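Local coordinates for protein glycerol-3-phosphate dehydrogenase [NAD(P)+] (Coxiella burnetii, PDB 3K96) that probably reduces dihydroxyacetone phosphate to sn-glycerol 3-phosphate with NADH or NADPH, supplying the precursor for phospholipid synthesis, at residues E67-G72 / L87-D92. Sequence-based numbering, arbitrary orientation.
Sequences EMQAEG and LKAYCD. With EPE (4-(2-hydroxyethyl)-1-piperazine ethanesulfonic acid), chain C.
Q69 reaches from helix 62-71 to the backbone of A89 on strand 87-90, illustrating how a beta-alpha-beta unit at the edge of a Rossmann-type domain joins its helix to its second strand. The amide NE2 of Q69 donates to A89 O over 3.1 Å along a nearly straight bond (171°). The acceptor lies in the plane of the Q69 amide, whereas NE2 sits above the A89 carbonyl plane. With chi2 at -177° the side chain runs extended beyond CG, long enough to span from the exposed helix surface to the strand. Beneath this polar link the contact is apolar: M68 CB packs against A89 CB at 3.9 Å, and the bend at chi3 (-77°) turns CE back over the same methyl.

The Q69 amide also leans on a bound buffer molecule, HEPES, through a weak bond to sulfonate O3S. Firmer support for that sulfonate comes from backbone N-H groups just past the strand, C91 N to O3S and D92 N to O1S, while C10 of the buffer approaches Y90 CD2 obliquely. Further out, V65 from the preceding helical turn also touches A89, and M68 also touches A37 and F83 in neighbouring loops. Strand 87-90 pairs with strand 55-58 through backbone bonds of K88 and Y90. Where the next helix starts, D92 is the N-cap, its OD2 accepting a hydrogen bond from A95 N.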
loop_
_atom_site.group_PDB
_atom_site.type_symbol
_atom_site.label_atom_id
_atom_site.label_comp_id
_atom_site.label_asym_id
_atom_site.label_seq_id
_atom_site.Cartn_x
_atom_site.Cartn_y
_atom_site.Cartn_z
ATOM N N GLU A 67 -19.486 -29.933 -15.393
ATOM C CA GLU A 67 -20.192 -28.660 -15.366
ATOM C C GLU A 67 -19.675 -27.720 -16.447
ATOM O O GLU A 67 -20.460 -27.156 -17.196
ATOM C CB GLU A 67 -20.042 -28.001 -13.995
ATOM C CG GLU A 67 -20.730 -28.763 -12.886
ATOM C CD GLU A 67 -20.381 -28.232 -11.507
ATOM O OE1 GLU A 67 -19.830 -27.108 -11.408
ATOM O OE2 GLU A 67 -20.656 -28.948 -10.519
ATOM N N MET A 68 -18.354 -27.558 -16.530
ATOM C CA MET A 68 -17.762 -26.687 -17.549
ATOM C C MET A 68 -17.977 -27.189 -18.987
ATOM O O MET A 68 -18.226 -26.398 -19.895
ATOM C CB MET A 68 -16.265 -26.479 -17.263
ATOM C CG MET A 68 -16.027 -25.668 -15.994
ATOM S SD MET A 68 -14.307 -25.264 -15.630
ATOM C CE MET A 68 -13.713 -26.838 -14.988
ATOM N N GLN A 69 -17.857 -28.492 -19.200
ATOM C CA GLN A 69 -18.056 -29.054 -20.545
ATOM C C GLN A 69 -19.493 -28.828 -20.993
ATOM O O GLN A 69 -19.731 -28.371 -22.103
ATOM C CB GLN A 69 -17.676 -30.538 -20.587
ATOM C CG GLN A 69 -16.169 -30.771 -20.436
ATOM C CD GLN A 69 -15.764 -32.234 -20.558
ATOM O OE1 GLN A 69 -16.599 -33.124 -20.467
ATOM N NE2 GLN A 69 -14.470 -32.482 -20.771
ATOM N N ALA A 70 -20.443 -29.077 -20.096
ATOM C CA ALA A 70 -21.851 -28.881 -20.403
ATOM C C ALA A 70 -22.204 -27.411 -20.601
ATOM O O ALA A 70 -22.877 -27.063 -21.557
ATOM C CB ALA A 70 -22.723 -29.467 -19.297
ATOM N N GLU A 71 -21.710 -26.538 -19.730
ATOM C CA GLU A 71 -22.116 -25.121 -19.755
ATOM C C GLU A 71 -21.252 -24.121 -20.520
ATOM O O GLU A 71 -21.734 -23.065 -20.902
ATOM C CB GLU A 71 -22.266 -24.673 -18.318
ATOM C CG GLU A 71 -23.264 -25.534 -17.583
ATOM C CD GLU A 71 -23.191 -25.373 -16.100
ATOM O OE1 GLU A 71 -22.364 -24.574 -15.618
ATOM O OE2 GLU A 71 -23.953 -26.070 -15.406
ATOM N N GLY A 72 -19.979 -24.416 -20.729
ATOM C CA GLY A 72 -19.141 -23.480 -21.459
ATOM C C GLY A 72 -18.808 -22.265 -20.610
ATOM O O GLY A 72 -18.627 -21.168 -21.123
ATOM N N LEU A 87 -10.896 -22.535 -25.650
ATOM C CA LEU A 87 -10.711 -22.938 -24.265
ATOM C C LEU A 87 -11.559 -24.163 -23.963
ATOM O O LEU A 87 -12.787 -24.113 -24.067
ATOM C CB LEU A 87 -11.082 -21.788 -23.330
ATOM C CG LEU A 87 -11.133 -22.040 -21.823
ATOM C CD1 LEU A 87 -9.925 -22.761 -21.288
ATOM C CD2 LEU A 87 -11.319 -20.690 -21.119
ATOM N N LYS A 88 -10.892 -25.247 -23.570
ATOM C CA LYS A 88 -11.552 -26.521 -23.271
ATOM C C LYS A 88 -11.136 -27.079 -21.928
ATOM O O LYS A 88 -9.957 -27.091 -21.595
ATOM C CB LYS A 88 -11.194 -27.567 -24.348
ATOM C CG LYS A 88 -11.590 -27.193 -25.781
ATOM C CD LYS A 88 -13.095 -27.024 -25.908
ATOM C CE LYS A 88 -13.506 -26.717 -27.337
ATOM N NZ LYS A 88 -14.964 -26.376 -27.394
ATOM N N ALA A 89 -12.111 -27.564 -21.168
ATOM C CA ALA A 89 -11.863 -28.185 -19.875
ATOM C C ALA A 89 -11.602 -29.691 -20.053
ATOM O O ALA A 89 -12.227 -30.339 -20.880
ATOM C CB ALA A 89 -13.065 -27.961 -18.931
ATOM N N TYR A 90 -10.666 -30.223 -19.278
ATOM C CA TYR A 90 -10.310 -31.636 -19.291
ATOM C C TYR A 90 -10.358 -32.109 -17.855
ATOM O O TYR A 90 -10.014 -31.342 -16.947
ATOM C CB TYR A 90 -8.870 -31.808 -19.783
ATOM C CG TYR A 90 -8.679 -31.665 -21.261
ATOM C CD1 TYR A 90 -8.926 -30.469 -21.903
ATOM C CD2 TYR A 90 -8.222 -32.735 -22.021
ATOM C CE1 TYR A 90 -8.761 -30.346 -23.258
ATOM C CE2 TYR A 90 -8.039 -32.617 -23.375
ATOM C CZ TYR A 90 -8.313 -31.425 -23.986
ATOM O OH TYR A 90 -8.121 -31.316 -25.332
ATOM N N CYS A 91 -10.789 -33.345 -17.615
ATOM C CA CYS A 91 -10.754 -33.854 -16.240
ATOM C C CYS A 91 -9.618 -34.851 -16.071
ATOM O O CYS A 91 -9.289 -35.216 -14.955
ATOM C CB CYS A 91 -12.064 -34.487 -15.801
ATOM S SG CYS A 91 -12.376 -36.070 -16.536
ATOM N N ASP A 92 -9.010 -35.280 -17.172
ATOM C CA ASP A 92 -7.903 -36.235 -17.102
ATOM C C ASP A 92 -6.561 -35.518 -17.241
ATOM O O ASP A 92 -6.286 -34.874 -18.253
ATOM C CB ASP A 92 -8.036 -37.311 -18.192
ATOM C CG ASP A 92 -6.897 -38.351 -18.139
ATOM O OD1 ASP A 92 -6.609 -38.882 -17.041
ATOM O OD2 ASP A 92 -6.301 -38.641 -19.197
HETATM N N1 EPE C . -12.091 -33.761 -24.421
HETATM C C2 EPE C . -12.529 -34.596 -25.551
HETATM C C3 EPE C . -12.324 -33.847 -26.865
HETATM N N4 EPE C . -13.028 -32.575 -26.885
HETATM C C5 EPE C . -12.647 -31.758 -25.734
HETATM C C6 EPE C . -12.850 -32.495 -24.411
HETATM C C7 EPE C . -12.733 -31.882 -28.128
HETATM C C8 EPE C . -13.853 -30.945 -28.552
HETATM O O8 EPE C . -13.353 -30.069 -29.533
HETATM C C9 EPE C . -12.268 -34.486 -23.151
HETATM C C10 EPE C . -11.020 -34.302 -22.297
HETATM S S EPE C . -11.127 -35.191 -20.725
HETATM O O1S EPE C . -9.857 -35.199 -20.008
HETATM O O2S EPE C . -11.494 -36.568 -21.030
HETATM O O3S EPE C . -12.151 -34.552 -19.906
#